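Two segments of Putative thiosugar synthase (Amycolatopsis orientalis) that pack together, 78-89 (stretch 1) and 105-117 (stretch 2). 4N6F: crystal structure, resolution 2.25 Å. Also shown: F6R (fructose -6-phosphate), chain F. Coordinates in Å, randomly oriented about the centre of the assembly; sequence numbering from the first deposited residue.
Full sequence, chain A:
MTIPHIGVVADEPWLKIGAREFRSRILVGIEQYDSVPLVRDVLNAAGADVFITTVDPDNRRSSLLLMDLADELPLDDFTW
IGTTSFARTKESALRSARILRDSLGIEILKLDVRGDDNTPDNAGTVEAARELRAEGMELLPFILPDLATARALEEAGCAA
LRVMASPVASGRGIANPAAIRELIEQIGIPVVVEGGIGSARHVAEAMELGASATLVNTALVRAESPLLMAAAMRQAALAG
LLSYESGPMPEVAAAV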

ATOM      1  N   PHE A  78     -18.296  -8.704  16.706  1.00 32.57           N
ATOM      2  CA  PHE A  78     -18.139  -7.308  16.324  1.00 29.92           C
ATOM      3  C   PHE A  78     -18.476  -6.402  17.493  1.00 28.33           C
ATOM      4  O   PHE A  78     -19.346  -6.722  18.303  1.00 27.98           O
ATOM      5  CB  PHE A  78     -19.061  -6.965  15.148  1.00 28.31           C
ATOM      6  CG  PHE A  78     -18.660  -7.605  13.850  1.00 27.23           C
ATOM      7  CD1 PHE A  78     -18.814  -8.971  13.651  1.00 27.13           C
ATOM      8  CD2 PHE A  78     -18.142  -6.842  12.818  1.00 27.27           C
ATOM      9  CE1 PHE A  78     -18.450  -9.564  12.452  1.00 26.29           C
ATOM     10  CE2 PHE A  78     -17.783  -7.427  11.615  1.00 26.79           C
ATOM     11  CZ  PHE A  78     -17.931  -8.793  11.435  1.00 26.67           C
ATOM     12  N   THR A  79     -17.776  -5.275  17.581  1.00 26.11           N
ATOM     13  CA  THR A  79     -18.234  -4.168  18.413  1.00 25.13           C
ATOM     14  C   THR A  79     -19.285  -3.395  17.630  1.00 24.87           C
ATOM     15  O   THR A  79     -19.039  -2.979  16.489  1.00 24.24           O
ATOM     16  CB  THR A  79     -17.078  -3.229  18.784  1.00 25.28           C
ATOM     17  OG1 THR A  79     -16.106  -3.957  19.534  1.00 24.66           O
ATOM     18  CG2 THR A  79     -17.574  -2.053  19.617  1.00 25.71           C
ATOM     19  N   TRP A  80     -20.452  -3.199  18.232  1.00 24.78           N
ATOM     20  CA  TRP A  80     -21.538  -2.465  17.578  1.00 26.12           C
ATOM     21  C   TRP A  80     -21.435  -0.990  17.902  1.00 25.51           C
ATOM     22  O   TRP A  80     -21.292  -0.614  19.062  1.00 25.01           O
ATOM     23  CB  TRP A  80     -22.918  -2.977  18.038  1.00 28.16           C
ATOM     24  CG  TRP A  80     -23.255  -4.372  17.588  1.00 28.96           C
ATOM     25  CD1 TRP A  80     -22.400  -5.420  17.452  1.00 29.37           C
ATOM     26  CD2 TRP A  80     -24.554  -4.867  17.247  1.00 29.89           C
ATOM     27  NE1 TRP A  80     -23.081  -6.540  17.027  1.00 30.65           N
ATOM     28  CE2 TRP A  80     -24.407  -6.223  16.896  1.00 30.68           C
ATOM     29  CE3 TRP A  80     -25.826  -4.292  17.200  1.00 31.77           C
ATOM     30  CZ2 TRP A  80     -25.487  -7.021  16.508  1.00 32.26           C
ATOM     31  CZ3 TRP A  80     -26.901  -5.083  16.815  1.00 32.89           C
ATOM     32  CH2 TRP A  80     -26.722  -6.435  16.471  1.00 31.89           C
ATOM     33  N   ILE A  81     -21.512  -0.146  16.882  1.00 25.22           N
ATOM     34  CA  ILE A  81     -21.505   1.285  17.123  1.00 25.64           C
ATOM     35  C   ILE A  81     -22.611   1.950  16.317  1.00 25.94           C
ATOM     36  O   ILE A  81     -22.902   1.553  15.191  1.00 26.64           O
ATOM     37  CB  ILE A  81     -20.117   1.926  16.829  1.00 25.78           C
ATOM     38  CG1 ILE A  81     -19.819   2.030  15.329  1.00 26.11           C
ATOM     39  CG2 ILE A  81     -19.014   1.137  17.524  1.00 25.85           C
ATOM     40  CD1 ILE A  81     -18.706   3.014  15.037  1.00 27.48           C
ATOM     41  N   GLY A  82     -23.233   2.959  16.905  1.00 26.61           N
ATOM     42  CA  GLY A  82     -24.271   3.700  16.213  1.00 26.67           C
ATOM     43  C   GLY A  82     -23.700   4.773  15.325  1.00 27.19           C
ATOM     44  O   GLY A  82     -22.488   5.022  15.313  1.00 27.08           O
ATOM     45  N   THR A  83     -24.585   5.423  14.589  1.00 27.98           N
ATOM     46  CA  THR A  83     -24.197   6.482  13.680  1.00 30.64           C
ATOM     47  C   THR A  83     -25.247   7.601  13.634  1.00 30.86           C
ATOM     48  O   THR A  83     -26.434   7.360  13.888  1.00 29.80           O
ATOM     49  CB  THR A  83     -23.952   5.930  12.262  1.00 30.80           C
ATOM     50  OG1 THR A  83     -23.660   7.013  11.379  1.00 32.79           O
ATOM     51  CG2 THR A  83     -25.174   5.177  11.745  1.00 32.11           C
ATOM     52  N   THR A  84     -24.790   8.816  13.327  1.00 30.25           N
ATOM     53  CA  THR A  84     -25.674   9.955  13.076  1.00 31.25           C
ATOM     54  C   THR A  84     -25.567  10.440  11.624  1.00 33.21           C
ATOM     55  O   THR A  84     -26.040  11.534  11.300  1.00 32.78           O
ATOM     56  CB  THR A  84     -25.331  11.156  13.982  1.00 30.94           C
ATOM     57  OG1 THR A  84     -24.053  11.681  13.608  1.00 32.11           O
ATOM     58  CG2 THR A  84     -25.313  10.769  15.451  1.00 30.66           C
ATOM     59  N   SER A  85     -24.960   9.640  10.744  1.00 35.81           N
ATOM     60  CA  SER A  85     -24.698  10.087   9.364  1.00 38.64           C
ATOM     61  C   SER A  85     -25.961  10.308   8.511  1.00 41.97           C
ATOM     62  O   SER A  85     -25.893  10.962   7.474  1.00 40.67           O
ATOM     63  CB  SER A  85     -23.742   9.128   8.644  1.00 37.22           C
ATOM     64  OG  SER A  85     -24.350   7.878   8.393  1.00 37.35           O
ATOM     65  N   PHE A  86     -27.098   9.764   8.938  1.00 47.23           N
ATOM     66  CA  PHE A  86     -28.361   9.989   8.230  1.00 52.86           C
ATOM     67  C   PHE A  86     -29.008  11.311   8.612  1.00 54.72           C
ATOM     68  O   PHE A  86     -29.803  11.853   7.849  1.00 56.50           O
ATOM     69  CB  PHE A  86     -29.322   8.824   8.456  1.00 55.00           C
ATOM     70  CG  PHE A  86     -28.954   7.602   7.677  1.00 58.84           C
ATOM     71  CD1 PHE A  86     -29.273   7.507   6.329  1.00 60.94           C
ATOM     72  CD2 PHE A  86     -28.253   6.564   8.274  1.00 60.84           C
ATOM     73  CE1 PHE A  86     -28.918   6.386   5.593  1.00 63.01           C
ATOM     74  CE2 PHE A  86     -27.894   5.445   7.543  1.00 60.86           C
ATOM     75  CZ  PHE A  86     -28.228   5.355   6.201  1.00 61.64           C
ATOM     76  N   ALA A  87     -28.662  11.827   9.787  1.00 57.80           N
ATOM     77  CA  ALA A  87     -29.148  13.131  10.239  1.00 58.32           C
ATOM     78  C   ALA A  87     -28.447  14.258   9.478  1.00 59.43           C
ATOM     79  O   ALA A  87     -27.250  14.174   9.202  1.00 56.81           O
ATOM     80  CB  ALA A  87     -28.926  13.282  11.736  1.00 59.87           C
ATOM     81  N   ARG A  88     -29.203  15.310   9.154  1.00 59.40           N
ATOM     82  CA  ARG A  88     -28.712  16.415   8.326  1.00 62.14           C
ATOM     83  C   ARG A  88     -28.370  17.683   9.131  1.00 61.49           C
ATOM     84  O   ARG A  88     -27.541  18.486   8.696  1.00 65.55           O
ATOM     85  CB  ARG A  88     -29.737  16.741   7.232  1.00 66.09           C
ATOM     86  CG  ARG A  88     -29.181  17.568   6.081  1.00 72.01           C
ATOM     87  CD  ARG A  88     -30.196  17.762   4.959  1.00 77.00           C
ATOM     88  NE  ARG A  88     -30.170  16.661   3.990  1.00 80.36           N
ATOM     89  CZ  ARG A  88     -29.380  16.596   2.913  1.00 82.16           C
ATOM     90  NH1 ARG A  88     -28.519  17.573   2.625  1.00 82.15           N
ATOM     91  NH2 ARG A  88     -29.451  15.536   2.110  1.00 81.61           N
ATOM     92  N   THR A  89     -29.010  17.868  10.284  1.00 57.13           N
ATOM     93  CA  THR A  89     -28.696  18.980  11.181  1.00 55.45           C
ATOM     94  C   THR A  89     -28.048  18.464  12.454  1.00 51.86           C
ATOM     95  O   THR A  89     -28.148  17.279  12.776  1.00 49.86           O
ATOM     96  CB  THR A  89     -29.966  19.760  11.597  1.00 57.46           C
ATOM     97  OG1 THR A  89     -30.894  18.868  12.236  1.00 58.41           O
ATOM     98  CG2 THR A  89     -30.630  20.405  10.390  1.00 58.28           C
ATOM     99  N   GLY A 105     -29.212   0.700  24.116  1.00 48.24           N
ATOM    100  CA  GLY A 105     -28.131   0.635  25.103  1.00 48.29           C
ATOM    101  C   GLY A 105     -26.739   0.677  24.483  1.00 45.52           C
ATOM    102  O   GLY A 105     -25.788   0.157  25.057  1.00 44.19           O
ATOM    103  N   ILE A 106     -26.627   1.282  23.302  1.00 44.06           N
ATOM    104  CA  ILE A 106     -25.333   1.481  22.645  1.00 43.24           C
ATOM    105  C   ILE A 106     -24.833   2.887  22.967  1.00 39.74           C
ATOM    106  O   ILE A 106     -25.530   3.873  22.724  1.00 39.04           O
ATOM    107  CB  ILE A 106     -25.441   1.285  21.123  1.00 43.20           C
ATOM    108  CG1 ILE A 106     -25.563  -0.210  20.809  1.00 43.99           C
ATOM    109  CG2 ILE A 106     -24.226   1.861  20.405  1.00 42.73           C
ATOM    110  CD1 ILE A 106     -25.985  -0.505  19.387  1.00 44.95           C
ATOM    111  N   GLU A 107     -23.621   2.965  23.508  1.00 38.69           N
ATOM    112  CA  GLU A 107     -23.029   4.236  23.939  1.00 39.58           C
ATOM    113  C   GLU A 107     -21.860   4.701  23.061  1.00 35.14           C
ATOM    114  O   GLU A 107     -21.360   5.802  23.245  1.00 36.86           O
ATOM    115  CB  GLU A 107     -22.596   4.145  25.414  1.00 45.93           C
ATOM    116  CG  GLU A 107     -23.731   4.459  26.396  1.00 52.86           C
ATOM    117  CD  GLU A 107     -23.487   3.948  27.813  1.00 59.08           C
ATOM    118  OE1 GLU A 107     -23.120   2.760  27.983  1.00 64.87           O
ATOM    119  OE2 GLU A 107     -23.686   4.730  28.769  1.00 63.07           O
ATOM    120  N   ILE A 108     -21.425   3.881  22.111  1.00 29.51           N
ATOM    121  CA  ILE A 108     -20.359   4.284  21.197  1.00 26.95           C
ATOM    122  C   ILE A 108     -20.964   4.757  19.883  1.00 26.06           C
ATOM    123  O   ILE A 108     -21.778   4.047  19.275  1.00 24.11           O
ATOM    124  CB  ILE A 108     -19.388   3.134  20.909  1.00 26.78           C
ATOM    125  CG1 ILE A 108     -18.842   2.559  22.211  1.00 26.54           C
ATOM    126  CG2 ILE A 108     -18.243   3.615  20.020  1.00 26.65           C
ATOM    127  CD1 ILE A 108     -18.188   1.209  22.022  1.00 26.86           C
ATOM    128  N   LEU A 109     -20.516   5.925  19.427  1.00 24.80           N
ATOM    129  CA  LEU A 109     -21.183   6.651  18.366  1.00 25.21           C
ATOM    130  C   LEU A 109     -20.256   7.189  17.284  1.00 24.93           C
ATOM    131  O   LEU A 109     -19.297   7.925  17.564  1.00 25.02           O
ATOM    132  CB  LEU A 109     -21.958   7.823  18.970  1.00 26.12           C
ATOM    133  CG  LEU A 109     -22.834   8.615  17.989  1.00 27.62           C
ATOM    134  CD1 LEU A 109     -24.079   7.808  17.620  1.00 28.04           C
ATOM    135  CD2 LEU A 109     -23.225   9.960  18.582  1.00 28.03           C
ATOM    136  N   LYS A 110     -20.571   6.829  16.043  1.00 24.47           N
ATOM    137  CA  LYS A 110     -19.972   7.437  14.866  1.00 25.54           C
ATOM    138  C   LYS A 110     -20.714   8.727  14.667  1.00 25.99           C
ATOM    139  O   LYS A 110     -21.865   8.732  14.252  1.00 26.25           O
ATOM    140  CB  LYS A 110     -20.070   6.459  13.689  1.00 26.03           C
ATOM    141  CG  LYS A 110     -19.646   7.007  12.346  1.00 26.69           C
ATOM    142  CD  LYS A 110     -19.751   5.924  11.277  1.00 28.51           C
ATOM    143  CE  LYS A 110     -19.315   6.399   9.890  1.00 30.38           C
ATOM    144  NZ  LYS A 110     -20.406   7.170   9.270  1.00 32.63           N
ATOM    145  N   LEU A 111     -20.078   9.834  15.029  1.00 26.60           N
ATOM    146  CA  LEU A 111     -20.741  11.131  15.051  1.00 26.13           C
ATOM    147  C   LEU A 111     -20.429  11.894  13.786  1.00 27.54           C
ATOM    148  O   LEU A 111     -19.259  12.181  13.491  1.00 28.10           O
ATOM    149  CB  LEU A 111     -20.292  11.934  16.269  1.00 26.93           C
ATOM    150  CG  LEU A 111     -20.810  13.370  16.380  1.00 27.06           C
ATOM    151  CD1 LEU A 111     -22.325  13.403  16.510  1.00 26.32           C
ATOM    152  CD2 LEU A 111     -20.149  14.054  17.564  1.00 27.28           C
ATOM    153  N   ASP A 112     -21.483  12.216  13.042  1.00 28.94           N
ATOM    154  CA  ASP A 112     -21.388  12.957  11.797  1.00 30.60           C
ATOM    155  C   ASP A 112     -22.370  14.133  11.839  1.00 33.07           C
ATOM    156  O   ASP A 112     -23.568  13.950  12.101  1.00 34.48           O
ATOM    157  CB  ASP A 112     -21.721  12.039  10.618  1.00 31.17           C
ATOM    158  CG  ASP A 112     -20.591  11.086  10.280  1.00 31.61           C
ATOM    159  OD1 ASP A 112     -19.520  11.555   9.877  1.00 30.00           O
ATOM    160  OD2 ASP A 112     -20.772   9.854  10.395  1.00 35.13           O
ATOM    161  N   VAL A 113     -21.833  15.334  11.641  1.00 34.02           N
ATOM    162  CA  VAL A 113     -22.608  16.559  11.515  1.00 35.09           C
ATOM    163  C   VAL A 113     -22.065  17.285  10.290  1.00 36.96           C
ATOM    164  O   VAL A 113     -20.965  17.839  10.329  1.00 37.88           O
ATOM    165  CB  VAL A 113     -22.457  17.460  12.752  1.00 35.26           C
ATOM    166  CG1 VAL A 113     -23.304  18.716  12.613  1.00 35.14           C
ATOM    167  CG2 VAL A 113     -22.845  16.700  14.011  1.00 35.47           C
ATOM    168  N   ARG A 114     -22.828  17.265   9.201  1.00 39.78           N
ATOM    169  CA  ARG A 114     -22.337  17.760   7.912  1.00 43.79           C
ATOM    170  C   ARG A 114     -23.125  18.936   7.355  1.00 47.53           C
ATOM    171  O   ARG A 114     -24.322  19.071   7.608  1.00 46.38           O
ATOM    172  CB  ARG A 114     -22.345  16.629   6.894  1.00 43.03           C
ATOM    173  CG  ARG A 114     -21.655  15.394   7.417  1.00 42.87           C
ATOM    174  CD  ARG A 114     -21.449  14.351   6.344  1.00 43.59           C
ATOM    175  NE  ARG A 114     -20.673  13.239   6.880  1.00 42.21           N
ATOM    176  CZ  ARG A 114     -20.327  12.155   6.200  1.00 40.27           C
ATOM    177  NH1 ARG A 114     -20.686  12.011   4.925  1.00 40.63           N
ATOM    178  NH2 ARG A 114     -19.614  11.207   6.803  1.00 38.92           N
ATOM    179  N   GLY A 115     -22.424  19.783   6.601  1.00 54.74           N
ATOM    180  CA  GLY A 115     -23.055  20.796   5.766  1.00 61.08           C
ATOM    181  C   GLY A 115     -23.696  20.143   4.553  1.00 66.71           C
ATOM    182  O   GLY A 115     -23.464  18.961   4.275  1.00 69.42           O
ATOM    183  N   ASP A 116     -24.502  20.908   3.821  1.00 71.16           N
ATOM    184  CA  ASP A 116     -25.229  20.367   2.663  1.00 73.76           C
ATOM    185  C   ASP A 116     -24.300  19.919   1.522  1.00 70.72           C
ATOM    186  O   ASP A 116     -24.715  19.145   0.658  1.00 72.51           O
ATOM    187  CB  ASP A 116     -26.292  21.364   2.151  1.00 78.30           C
ATOM    188  CG  ASP A 116     -27.666  21.161   2.808  1.00 79.89           C
ATOM    189  OD1 ASP A 116     -27.733  20.748   3.988  1.00 80.68           O
ATOM    190  OD2 ASP A 116     -28.686  21.413   2.134  1.00 81.28           O
ATOM    191  N   ASP A 117     -23.049  20.384   1.530  1.00 65.14           N
ATOM    192  CA  ASP A 117     -22.045  19.890   0.578  1.00 62.51           C
ATOM    193  C   ASP A 117     -21.405  18.548   0.993  1.00 55.06           C
ATOM    194  O   ASP A 117     -20.420  18.128   0.391  1.00 53.99           O
ATOM    195  CB  ASP A 117     -20.958  20.950   0.330  1.00 64.14           C
ATOM    196  CG  ASP A 117     -20.126  21.246   1.564  1.00 66.63           C
ATOM    197  OD1 ASP A 117     -20.674  21.194   2.692  1.00 66.90           O
ATOM    198  OD2 ASP A 117     -18.924  21.541   1.395  1.00 65.64           O
TER
HETATM  199  C1  F6R F 304     -20.007   7.953   8.070  1.00 34.09           C
HETATM  200  C2  F6R F 304     -20.031   7.103   6.830  1.00 36.57           C
HETATM  201  C3  F6R F 304     -19.853   7.681   5.448  1.00 35.05           C
HETATM  202  C4  F6R F 304     -18.367   7.983   5.245  1.00 32.46           C
HETATM  203  C5  F6R F 304     -18.031   8.193   3.766  1.00 30.85           C
HETATM  204  C6  F6R F 304     -16.559   7.948   3.499  1.00 29.00           C
HETATM  205  O2  F6R F 304     -20.143   5.880   6.931  1.00 41.14           O
HETATM  206  O3  F6R F 304     -20.631   8.856   5.196  1.00 32.63           O
HETATM  207  O4  F6R F 304     -18.019   9.172   5.971  1.00 32.15           O
HETATM  208  O5  F6R F 304     -18.786   7.319   2.929  1.00 28.86           O
HETATM  209  O6  F6R F 304     -16.283   8.315   2.152  1.00 28.59           O
HETATM  210  P   F6R F 304     -16.137   7.259   0.967  1.00 27.31           P
HETATM  211  O1P F6R F 304     -17.556   6.868   0.679  1.00 25.96           O
HETATM  212  O2P F6R F 304     -15.297   6.124   1.486  1.00 29.47           O
HETATM  213  O3P F6R F 304     -15.419   8.077  -0.067  1.00 26.98           O

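The most unusual feature of this contact is a covalent adduct on one of its own strand residues: Lys110 NZ lies 1.5 Å from F6R C1, a bonding distance, so the second strand carries fructose-6-phosphate on its own side chain. Lys110 reaches the sugar with chi1 to chi3 all t and chi4 at -79° (m), an extended chain that turns at its last torsion. Its CB lies on the same face of the sheet as the side chain of Thr83, and Lys110 NZ stays 3.9 Å from both Thr83 OG1 and Ser85 CB.

The two strands, 79-83 and 108-111, run parallel in register, Gly82 opposite Leu109 and Thr83 opposite Lys110, with CA-CA distances of 4.8 and 4.5 Å; their axes nevertheless diverge by 42°. Three backbone hydrogen bonds define the pairing. Gly82 N donates to Ile108 O (3.0 Å, N-H...O angle 154°), Lys110 N donates to Gly82 O (2.7 Å, 166°), and Thr84 N donates to Lys110 O (3.1 Å, 146°). Gly82 thus uses both its amide and its carbonyl, while Lys110 does the same one step along. Between these bonds, Thr83 CA approaches Lys110 O at 3.3 Å with an angle of 150° at the hydrogen, a CA-H...O contact that supplements the ladder.

Beyond the last strand residues a side chain takes over from the backbone. Thr84, with chi1 at 68° (p) and its CA-to-CB bond directed toward the other stretch, places OG1 2.7 Å from Asp112 N, which donates to it at 167°. The hydroxyl therefore continues the ladder as an acceptor, and the methyl serves a different neighbour: Thr84 CG2 packs 3.8 Å from Leu109 CD2. A threonine suits this buried position because it offers both a polar and an apolar branch.

The apolar part of the contact is made by Trp80 and Ile81 against Ile106, Ile108 and the aliphatic part of Lys110. Ile81 CG2 meets Ile108 CG2 at 3.6 Å, and Ile81 CD1 reaches Lys110 CB at 3.9 Å, so the aliphatic part of the lysine shares the apolar packing. Trp80 CB lies 4.2 Å from Ile106 CD1, which sits at the edge of the indole, near its plane. Ile106 CG2 packs against the backbone of Gly82, 3.8 Å from Gly82 N.

Around the adduct the polar groups are tightly organised. Ser85 N donates to Thr83 OG1 (3.0 Å), and Ser85 CB packs 3.5 Å from Asp112 OD2, which itself lies 3.1 Å from F6R C1. Arg114 NH2 forms a salt bridge with Asp112 OD1 (3.1 Å) and donates to F6R O4 (2.7 Å, 146°), linking carboxylate and sugar.

Farther out, a salt bridge joins Arg88 NH1 to Asp116 OD1 at 3.5 Å; both residues are exposed and poorly ordered, so it is probably a minor clasp. In all, the two stretches bury 815 Å² between them.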